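Local coordinates for aminoacyl-tRNA synthetase-interacting multifunctional protein p43 (PDB 6IPA), which probably binds tRNA through its C-terminal EMAP II-like domain and associates with aminoacyl-tRNA synthetases in Plasmodium vivax, at residues A[143-148]-A[186-191]. Numbering follows the deposited sequence.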
loop_
_atom_site.group_PDB
_atom_site.type_symbol
_atom_site.label_atom_id
_atom_site.label_comp_id
_atom_site.label_asym_id
_atom_site.label_seq_id
_atom_site.Cartn_x
_atom_site.Cartn_y
_atom_site.Cartn_z
ATOM N N ILE A 143 2.384 7.702 -8.639
ATOM C CA ILE A 143 2.934 7.346 -9.950
ATOM C C ILE A 143 4.442 7.466 -9.891
ATOM O O ILE A 143 4.942 8.171 -9.043
ATOM C CB ILE A 143 2.416 8.302 -11.067
ATOM C CG1 ILE A 143 2.945 9.735 -10.886
ATOM C CG2 ILE A 143 0.893 8.344 -11.113
ATOM C CD1 ILE A 143 2.743 10.636 -12.104
ATOM N N CYS A 144 5.168 6.813 -10.786
ATOM C CA CYS A 144 6.620 7.014 -10.878
ATOM C C CYS A 144 7.010 8.232 -11.706
ATOM O O CYS A 144 6.156 8.894 -12.310
ATOM C CB CYS A 144 7.286 5.778 -11.479
ATOM S SG CYS A 144 6.919 4.332 -10.501
ATOM N N GLU A 145 8.301 8.466 -11.811
ATOM C CA GLU A 145 8.814 9.544 -12.622
ATOM C C GLU A 145 8.791 9.032 -14.055
ATOM O O GLU A 145 9.108 7.895 -14.327
ATOM C CB GLU A 145 10.224 9.985 -12.202
ATOM C CG GLU A 145 10.816 9.341 -10.963
ATOM C CD GLU A 145 12.007 10.076 -10.363
ATOM O OE1 GLU A 145 13.030 9.459 -10.087
ATOM O OE2 GLU A 145 11.935 11.275 -10.145
ATOM N N ASN A 146 8.390 9.900 -14.959
ATOM C CA ASN A 146 8.265 9.594 -16.399
ATOM C C ASN A 146 7.201 8.559 -16.725
ATOM O O ASN A 146 7.335 7.805 -17.690
ATOM C CB ASN A 146 9.620 9.155 -16.973
ATOM C CG ASN A 146 10.733 10.094 -16.577
ATOM O OD1 ASN A 146 10.497 11.290 -16.320
ATOM N ND2 ASN A 146 11.952 9.569 -16.506
ATOM N N MET A 147 6.158 8.510 -15.910
ATOM C CA MET A 147 5.086 7.562 -16.129
ATOM C C MET A 147 3.961 8.365 -16.748
ATOM O O MET A 147 3.794 9.555 -16.472
ATOM C CB MET A 147 4.665 6.878 -14.820
ATOM C CG MET A 147 3.489 5.915 -14.955
ATOM S SD MET A 147 2.889 5.096 -13.446
ATOM C CE MET A 147 4.352 4.149 -13.029
ATOM N N ASP A 148 3.189 7.710 -17.596
ATOM C CA ASP A 148 2.170 8.391 -18.326
ATOM C C ASP A 148 0.919 8.225 -17.486
ATOM O O ASP A 148 0.488 7.126 -17.216
ATOM C CB ASP A 148 2.042 7.822 -19.762
ATOM C CG ASP A 148 0.984 8.570 -20.619
ATOM O OD1 ASP A 148 0.413 9.591 -20.141
ATOM O OD2 ASP A 148 0.714 8.123 -21.765
ATOM N N LYS A 186 11.494 7.025 -8.858
ATOM C CA LYS A 186 10.849 7.328 -7.575
ATOM C C LYS A 186 9.352 7.427 -7.631
ATOM O O LYS A 186 8.816 7.831 -8.629
ATOM C CB LYS A 186 11.369 8.660 -7.063
ATOM C CG LYS A 186 12.860 8.623 -6.778
ATOM C CD LYS A 186 13.370 9.996 -6.442
ATOM C CE LYS A 186 14.801 9.930 -5.943
ATOM N NZ LYS A 186 14.983 10.934 -4.850
ATOM N N TRP A 187 8.692 7.081 -6.533
ATOM C CA TRP A 187 7.261 7.186 -6.412
ATOM C C TRP A 187 6.937 8.596 -6.061
ATOM O O TRP A 187 7.565 9.150 -5.139
ATOM C CB TRP A 187 6.756 6.326 -5.265
ATOM C CG TRP A 187 6.812 4.850 -5.483
ATOM C CD1 TRP A 187 7.639 4.161 -6.318
ATOM C CD2 TRP A 187 6.030 3.875 -4.803
ATOM N NE1 TRP A 187 7.409 2.809 -6.200
ATOM C CE2 TRP A 187 6.424 2.612 -5.279
ATOM C CE3 TRP A 187 5.046 3.947 -3.823
ATOM C CZ2 TRP A 187 5.874 1.443 -4.812
ATOM C CZ3 TRP A 187 4.482 2.791 -3.390
ATOM C CH2 TRP A 187 4.901 1.544 -3.885
ATOM N N LEU A 188 5.914 9.157 -6.733
ATOM C CA LEU A 188 5.561 10.574 -6.573
ATOM C C LEU A 188 4.103 10.818 -6.137
ATOM O O LEU A 188 3.206 10.136 -6.550
ATOM C CB LEU A 188 5.816 11.294 -7.892
ATOM C CG LEU A 188 7.142 11.987 -8.136
ATOM C CD1 LEU A 188 8.359 11.125 -7.817
ATOM C CD2 LEU A 188 7.167 12.496 -9.565
ATOM N N SER A 189 3.885 11.829 -5.311
ATOM C CA SER A 189 2.548 12.215 -4.868
ATOM C C SER A 189 2.387 13.623 -5.333
ATOM O O SER A 189 3.324 14.193 -5.908
ATOM C CB SER A 189 2.460 12.235 -3.335
ATOM O OG SER A 189 3.025 13.456 -2.842
ATOM N N SER A 190 1.235 14.210 -5.023
ATOM C CA SER A 190 0.966 15.607 -5.359
ATOM C C SER A 190 1.826 16.546 -4.570
ATOM O O SER A 190 1.877 17.730 -4.880
ATOM C CB SER A 190 -0.522 15.975 -5.146
ATOM O OG SER A 190 -1.022 15.711 -3.837
ATOM N N LYS A 191 2.487 16.044 -3.525
ATOM C CA LYS A 191 3.321 16.900 -2.689
ATOM C C LYS A 191 4.720 16.359 -2.533
ATOM O O LYS A 191 5.411 16.733 -1.603
ATOM C CB LYS A 191 2.686 17.060 -1.323
ATOM C CG LYS A 191 1.273 17.593 -1.367
ATOM C CD LYS A 191 1.256 19.084 -1.151
ATOM C CE LYS A 191 -0.079 19.674 -1.579
ATOM N NZ LYS A 191 -0.374 20.923 -0.812
#
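A short antiparallel bridge at the margin of the EMAP II-like domain joins Ile143 to Leu188, where the brief strand 143-144 meets strand 185-189. The pairing is hydrogen-bonded and unequal. Leu188 N donates to Ile143 O at 2.7 Å. The return bond, from Ile143 N to Leu188 O, is weak at 3.3 Å. The side chains of Ile143 and Leu188 share one face of the sheet but meet loosely, Ile143 CG1 lying 4.4 Å from Leu188 CB.

On the other face, Cys144 and Trp187 make a sulfur-aromatic contact. The sulfur approaches the indole obliquely, with Cys144 SG 4.9 Å from the centroid of the five-membered ring and 44° off its normal. Cys144 CA also directs its hydrogen at Lys186 O, 3.2 Å from CA to O.

Beyond the bridge, where a type II turn runs from Cys144 to Met147, Glu145 supplies a side-chain bond to the neighbouring backbone. Its CG nearly eclipses its own backbone N (chi1 -5°), which sets CG close against Lys186 N. Lys186 N donates to Glu145 OE1 at 3.1 Å; the bond is nearly straight (172° at the hydrogen), and the donor stands above the carboxylate plane. The two side chains run side by side in the same direction, the carboxylate lying against the lysine methylenes, with Glu145 OE1 3.4 Å from Lys186 CG. The charged ends do not pair here: Lys186 NZ instead forms a salt bridge with Glu193.

Strand 185-189 is itself paired with strand 179-182 and with 192-193, Trp187 forming backbone hydrogen bonds with Ala180 and Ile194. Around the buried Cys144 and Trp187, Tyr182 of strand 179-182 touches both side chains, while Ile43 packs on Cys144 and Leu119 on Trp187.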